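Local coordinates for protein ComZ (Thermus thermophilus, PDB 6QVI) that probably serves as a pilus tip-associated DNA receptor in natural competence, carrying a beta-solenoid domain on a pseudopilin-like domain, at residues Val160-Asn165 with Tyr172-Asn177; Met449-Ala454 with Asn503-Leu508. All coordinates share one frame; numbering follows the deposited sequence.

Contact 1 (Val160-Asn165 with Tyr172-Asn177); sequences VYVVGN and YVIEAN
In the core of the ComZ beta-solenoid, Val160 and Val162 from one face of a coil meet Val173 and Ile174 from the next face. Ile174 reaches across with its delta methyl. Its CG1 lies beside the backbone N (chi1 -65°) and the chain then runs extended, so that CD1 is carried straight into the interior. There CD1 settles against two methyls of the facing strand, 4.2 Å from Val162 CG2 and 4.4 Å from Val160 CG2. The two valine methyls, Val160 CG2 and Val162 CG2, are themselves 4.2 Å apart, and the three groups form a nearly equilateral triangle. Val162 also has Val173 as a neighbour in the core, although the detail of their methyl contact is doubtful in the model.

This is how a solenoid coil is built. Strand 160-162 runs parallel to strands 139-141 and 212-214 of neighbouring coils, while strand 172-176 pairs with 218-221, the chain turning its corner at Val173. Hydrogen bonds therefore run from coil to coil, and none joins the two segments; what holds them together is apolar packing that buries about 160 Å². Leu212 touches both Val160 and Ile174, and Trp149 touches both Val162 and Val173, extending the filling beyond the coil. Tyr161, alternating with the two valines, points away from segment 172-177 and stacks its ring on that of Phe140, still buried.

At the end of the strand the chain bends through Gly164, whose positive phi of 91° is seldom adopted by residues with a side chain. Its CA passes 4.4 Å from Val173 CG2, and just beyond it Asn165 OD1 accepts the backbone N-H of Asn167, an Asx turn that starts the short excursion toward Tyr172.

Contact 2 (Met449-Ala454 with Asn503-Leu508); sequences MAPVYA and NRPALL
The segment 503-508 folds back in a type I beta turn that brings Pro505 and Leu508 to face strand 451-454, its backbone coming nearest where the CA atoms of Tyr453 and Leu508 are 7.6 Å apart. The turn is closed by the bond from Leu508 N to Pro505 O, at 3.1 Å, and both of its end residues direct their side chains at the strand.

The two proline rings meet at a slant and touch through their puckered corners, Pro451 CG lying 4.1 Å from Pro505 CG. Leu508 supplies the other half of the contact with a single branch: CD1 rests over the strand between Pro451 and Tyr453, 4.4 Å from Pro451 O and 4.5 Å from Tyr453 CB. Tyr453 offers the leucine little more than its CB. With CG anti to the backbone N (chi1 173°), its ring swings off to an edge-to-face contact with Trp294, whose NE1 in turn bonds Leu507 O, so one tryptophan touches both partners.

Val452, between Pro451 and Tyr453, points the other way, into the beta-solenoid; the turn thus packs on the outer side of a coil, where Thr400 of strand 398-406 also meets Pro505 and Leu508.

No hydrogen bond joins the two segments directly. Because Pro451 lacks an N-H, its backbone pairing with Phe435 must use its carbonyl oxygen. The contact, about 169 Å² of buried surface, is consequently one of apolar cover, and its polar backbone groups find their bonds within the turn, with Trp294 or with the neighbouring strand.

From the N terminus the chain forms helix 12-40 and the antiparallel strands of the pseudopilin-like domain before entering the solenoid. Contact 1 then closes a short loop of six residues within one coil. Contact 2 opens much later and encloses 48 residues, among them several solenoid strands, before the chain returns to strand 517-529, which pairs with 120-130 in the pseudopilin sheet. The two contacts follow in series, neither nested nor crossed, with centres about 23 Å apart. Strands 160-162 and 451-454 are nevertheless linked through the parallel neighbours 139-141 and 469-472. Contact 1 joins faces across the interior; contact 2 lays the returning chain on the outer side of the coil wall, where it is still buried.

Contact 1 (Val160-Asn165 with Tyr172-Asn177)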
loop_
_atom_site.group_PDB
_atom_site.type_symbol
_atom_site.label_atom_id
_atom_site.label_comp_id
_atom_site.label_asym_id
_atom_site.label_seq_id
_atom_site.Cartn_x
_atom_site.Cartn_y
_atom_site.Cartn_z
ATOM N N VAL A 160 9.348 -2.552 -5.788
ATOM C CA VAL A 160 10.039 -1.299 -5.644
ATOM C C VAL A 160 9.462 -0.360 -6.685
ATOM O O VAL A 160 9.527 -0.630 -7.834
ATOM C CB VAL A 160 11.572 -1.345 -5.731
ATOM C CG1 VAL A 160 12.142 -2.718 -5.610
ATOM C CG2 VAL A 160 12.078 -0.668 -6.959
ATOM N N TYR A 161 8.866 0.734 -6.250
ATOM C CA TYR A 161 8.267 1.723 -7.115
ATOM C C TYR A 161 9.127 2.942 -7.038
ATOM O O TYR A 161 9.504 3.339 -5.987
ATOM C CB TYR A 161 6.876 2.047 -6.581
ATOM C CG TYR A 161 6.014 3.009 -7.378
ATOM C CD1 TYR A 161 6.385 4.297 -7.574
ATOM C CD2 TYR A 161 4.795 2.625 -7.866
ATOM C CE1 TYR A 161 5.598 5.165 -8.273
ATOM C CE2 TYR A 161 4.000 3.491 -8.557
ATOM C CZ TYR A 161 4.414 4.757 -8.756
ATOM O OH TYR A 161 3.643 5.629 -9.437
ATOM N N VAL A 162 9.479 3.520 -8.159
ATOM C CA VAL A 162 10.278 4.702 -8.143
ATOM C C VAL A 162 9.556 5.716 -8.976
ATOM O O VAL A 162 9.070 5.379 -10.011
ATOM C CB VAL A 162 11.616 4.427 -8.788
ATOM C CG1 VAL A 162 12.431 5.680 -8.846
ATOM C CG2 VAL A 162 12.352 3.378 -8.015
ATOM N N VAL A 163 9.458 6.958 -8.539
ATOM C CA VAL A 163 8.769 7.917 -9.372
ATOM C C VAL A 163 9.655 8.575 -10.407
ATOM O O VAL A 163 9.272 8.659 -11.537
ATOM C CB VAL A 163 7.824 8.873 -8.616
ATOM C CG1 VAL A 163 7.639 8.474 -7.195
ATOM C CG2 VAL A 163 8.196 10.314 -8.746
ATOM N N GLY A 164 10.851 9.000 -10.055
ATOM C CA GLY A 164 11.720 9.612 -11.030
ATOM C C GLY A 164 11.594 11.104 -11.142
ATOM O O GLY A 164 10.897 11.709 -10.378
ATOM N N ASN A 165 12.270 11.694 -12.109
ATOM C CA ASN A 165 12.223 13.126 -12.308
ATOM C C ASN A 165 11.529 13.432 -13.603
ATOM O O ASN A 165 12.108 13.336 -14.652
ATOM C CB ASN A 165 13.633 13.679 -12.335
ATOM C CG ASN A 165 13.691 15.131 -12.719
ATOM O OD1 ASN A 165 12.683 15.774 -12.954
ATOM N ND2 ASN A 165 14.888 15.657 -12.779
ATOM N N TYR A 172 18.592 6.970 -16.298
ATOM C CA TYR A 172 18.703 5.725 -15.567
ATOM C C TYR A 172 18.499 6.010 -14.089
ATOM O O TYR A 172 19.277 6.706 -13.435
ATOM C CB TYR A 172 20.040 5.048 -15.860
ATOM C CG TYR A 172 20.136 4.683 -17.317
ATOM C CD1 TYR A 172 20.690 5.563 -18.241
ATOM C CD2 TYR A 172 19.610 3.482 -17.792
ATOM C CE1 TYR A 172 20.754 5.238 -19.599
ATOM C CE2 TYR A 172 19.661 3.156 -19.149
ATOM C CZ TYR A 172 20.233 4.033 -20.038
ATOM O OH TYR A 172 20.291 3.700 -21.377
ATOM N N VAL A 173 17.387 5.524 -13.579
ATOM C CA VAL A 173 17.004 5.759 -12.193
ATOM C C VAL A 173 17.377 4.568 -11.331
ATOM O O VAL A 173 17.273 4.631 -10.100
ATOM C CB VAL A 173 15.488 6.072 -12.257
ATOM C CG1 VAL A 173 14.780 5.730 -10.993
ATOM C CG2 VAL A 173 15.242 7.538 -12.657
ATOM N N ILE A 174 17.808 3.478 -11.956
ATOM C CA ILE A 174 18.310 2.269 -11.327
ATOM C C ILE A 174 19.366 1.729 -12.270
ATOM O O ILE A 174 19.032 1.313 -13.373
ATOM C CB ILE A 174 17.199 1.227 -11.110
ATOM C CG1 ILE A 174 16.160 1.730 -10.107
ATOM C CG2 ILE A 174 17.800 -0.101 -10.678
ATOM C CD1 ILE A 174 14.987 0.783 -9.931
ATOM N N GLU A 175 20.639 1.878 -11.924
ATOM C CA GLU A 175 21.748 1.311 -12.698
ATOM C C GLU A 175 22.333 0.142 -11.917
ATOM O O GLU A 175 23.420 0.229 -11.351
ATOM C CB GLU A 175 22.834 2.369 -13.026
ATOM C CG GLU A 175 22.363 3.588 -13.811
ATOM C CD GLU A 175 23.412 4.119 -14.804
ATOM O OE1 GLU A 175 24.142 3.305 -15.418
ATOM O OE2 GLU A 175 23.502 5.359 -14.964
ATOM N N ALA A 176 21.567 -0.934 -11.822
ATOM C CA ALA A 176 21.969 -2.085 -11.026
ATOM C C ALA A 176 22.752 -3.028 -11.927
ATOM O O ALA A 176 22.258 -3.442 -12.983
ATOM C CB ALA A 176 20.765 -2.795 -10.416
ATOM N N ASN A 177 23.973 -3.362 -11.512
ATOM C CA ASN A 177 24.861 -4.229 -12.282
ATOM C C ASN A 177 25.482 -5.243 -11.318
ATOM O O ASN A 177 26.690 -5.314 -11.141
ATOM C CB ASN A 177 25.938 -3.388 -12.970
ATOM C CG ASN A 177 25.354 -2.269 -13.833
ATOM O OD1 ASN A 177 24.377 -2.465 -14.558
ATOM N ND2 ASN A 177 25.945 -1.068 -13.726
#

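Contact 2 (Met449-Ala454 with Asn503-Leu508)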
loop_
_atom_site.group_PDB
_atom_site.type_symbol
_atom_site.label_atom_id
_atom_site.label_comp_id
_atom_site.label_asym_id
_atom_site.label_seq_id
_atom_site.Cartn_x
_atom_site.Cartn_y
_atom_site.Cartn_z
ATOM N N MET A 449 10.587 -3.697 12.834
ATOM C CA MET A 449 9.388 -4.184 12.181
ATOM C C MET A 449 8.367 -3.062 12.288
ATOM O O MET A 449 7.719 -2.885 13.326
ATOM C CB MET A 449 8.956 -5.504 12.815
ATOM C CG MET A 449 7.531 -5.921 12.601
ATOM S SD MET A 449 7.299 -7.596 13.270
ATOM C CE MET A 449 8.347 -8.582 12.213
ATOM N N ALA A 450 8.296 -2.267 11.233
ATOM C CA ALA A 450 7.438 -1.100 11.231
ATOM C C ALA A 450 7.287 -0.574 9.812
ATOM O O ALA A 450 8.241 -0.643 9.034
ATOM C CB ALA A 450 8.048 -0.025 12.134
ATOM N N PRO A 451 6.133 -0.026 9.432
ATOM C CA PRO A 451 6.071 0.725 8.176
ATOM C C PRO A 451 6.666 2.096 8.456
ATOM O O PRO A 451 6.426 2.684 9.515
ATOM C CB PRO A 451 4.577 0.805 7.866
ATOM C CG PRO A 451 3.946 0.809 9.203
ATOM C CD PRO A 451 4.828 -0.053 10.114
ATOM N N VAL A 452 7.516 2.555 7.547
ATOM C CA VAL A 452 8.327 3.736 7.757
ATOM C C VAL A 452 8.188 4.723 6.600
ATOM O O VAL A 452 8.263 4.333 5.428
ATOM C CB VAL A 452 9.779 3.264 7.937
ATOM C CG1 VAL A 452 10.758 4.337 7.522
ATOM C CG2 VAL A 452 9.996 2.763 9.383
ATOM N N TYR A 453 8.076 6.015 6.927
ATOM C CA TYR A 453 8.147 7.110 5.954
ATOM C C TYR A 453 9.271 8.074 6.322
ATOM O O TYR A 453 9.266 8.650 7.420
ATOM C CB TYR A 453 6.863 7.935 5.889
ATOM C CG TYR A 453 6.989 9.168 5.010
ATOM C CD1 TYR A 453 7.319 10.387 5.561
ATOM C CD2 TYR A 453 6.883 9.095 3.621
ATOM C CE1 TYR A 453 7.460 11.513 4.792
ATOM C CE2 TYR A 453 7.017 10.229 2.833
ATOM C CZ TYR A 453 7.313 11.441 3.449
ATOM O OH TYR A 453 7.476 12.621 2.751
ATOM N N ALA A 454 10.143 8.343 5.361
ATOM C CA ALA A 454 11.197 9.339 5.497
ATOM C C ALA A 454 11.067 10.344 4.362
ATOM O O ALA A 454 11.339 10.013 3.200
ATOM C CB ALA A 454 12.581 8.689 5.485
ATOM N N ASN A 503 -6.477 -1.756 10.979
ATOM C CA ASN A 503 -5.342 -1.966 11.872
ATOM C C ASN A 503 -4.017 -1.638 11.159
ATOM O O ASN A 503 -2.983 -2.270 11.389
ATOM C CB ASN A 503 -5.364 -3.409 12.420
ATOM C CG ASN A 503 -4.346 -3.651 13.504
ATOM O OD1 ASN A 503 -3.542 -2.775 13.831
ATOM N ND2 ASN A 503 -4.373 -4.841 14.072
ATOM N N ARG A 504 -4.058 -0.644 10.278
ATOM C CA ARG A 504 -2.949 0.016 9.596
ATOM C C ARG A 504 -2.789 1.415 10.154
ATOM O O ARG A 504 -3.800 2.125 10.249
ATOM C CB ARG A 504 -3.257 0.091 8.110
ATOM C CG ARG A 504 -2.388 0.969 7.268
ATOM C CD ARG A 504 -2.158 0.348 5.899
ATOM N NE ARG A 504 -1.681 1.368 4.967
ATOM C CZ ARG A 504 -0.405 1.725 4.820
ATOM N NH1 ARG A 504 0.560 1.153 5.545
ATOM N NH2 ARG A 504 -0.088 2.669 3.944
ATOM N N PRO A 505 -1.567 1.891 10.480
ATOM C CA PRO A 505 -1.464 3.229 11.074
ATOM C C PRO A 505 -2.153 4.277 10.216
ATOM O O PRO A 505 -1.713 4.574 9.098
ATOM C CB PRO A 505 0.049 3.460 11.154
ATOM C CG PRO A 505 0.626 2.103 11.274
ATOM C CD PRO A 505 -0.265 1.195 10.465
ATOM N N ALA A 506 -3.243 4.838 10.760
ATOM C CA ALA A 506 -4.079 5.780 10.022
ATOM C C ALA A 506 -3.265 6.946 9.455
ATOM O O ALA A 506 -3.592 7.469 8.373
ATOM C CB ALA A 506 -5.205 6.299 10.920
ATOM N N LEU A 507 -2.222 7.410 10.173
ATOM C CA LEU A 507 -1.638 8.644 9.674
ATOM C C LEU A 507 -0.470 8.409 8.712
ATOM O O LEU A 507 0.202 9.372 8.312
ATOM C CB LEU A 507 -1.230 9.560 10.830
ATOM C CG LEU A 507 -2.353 9.936 11.807
ATOM C CD1 LEU A 507 -1.680 10.712 12.973
ATOM C CD2 LEU A 507 -3.559 10.683 11.230
ATOM N N LEU A 508 -0.337 7.221 8.211
ATOM C CA LEU A 508 0.613 6.897 7.165
ATOM C C LEU A 508 -0.056 7.067 5.795
ATOM O O LEU A 508 -1.276 7.149 5.700
ATOM C CB LEU A 508 1.076 5.451 7.339
ATOM C CG LEU A 508 2.301 5.136 8.179
ATOM C CD1 LEU A 508 3.583 5.311 7.373
ATOM C CD2 LEU A 508 2.312 6.024 9.398
#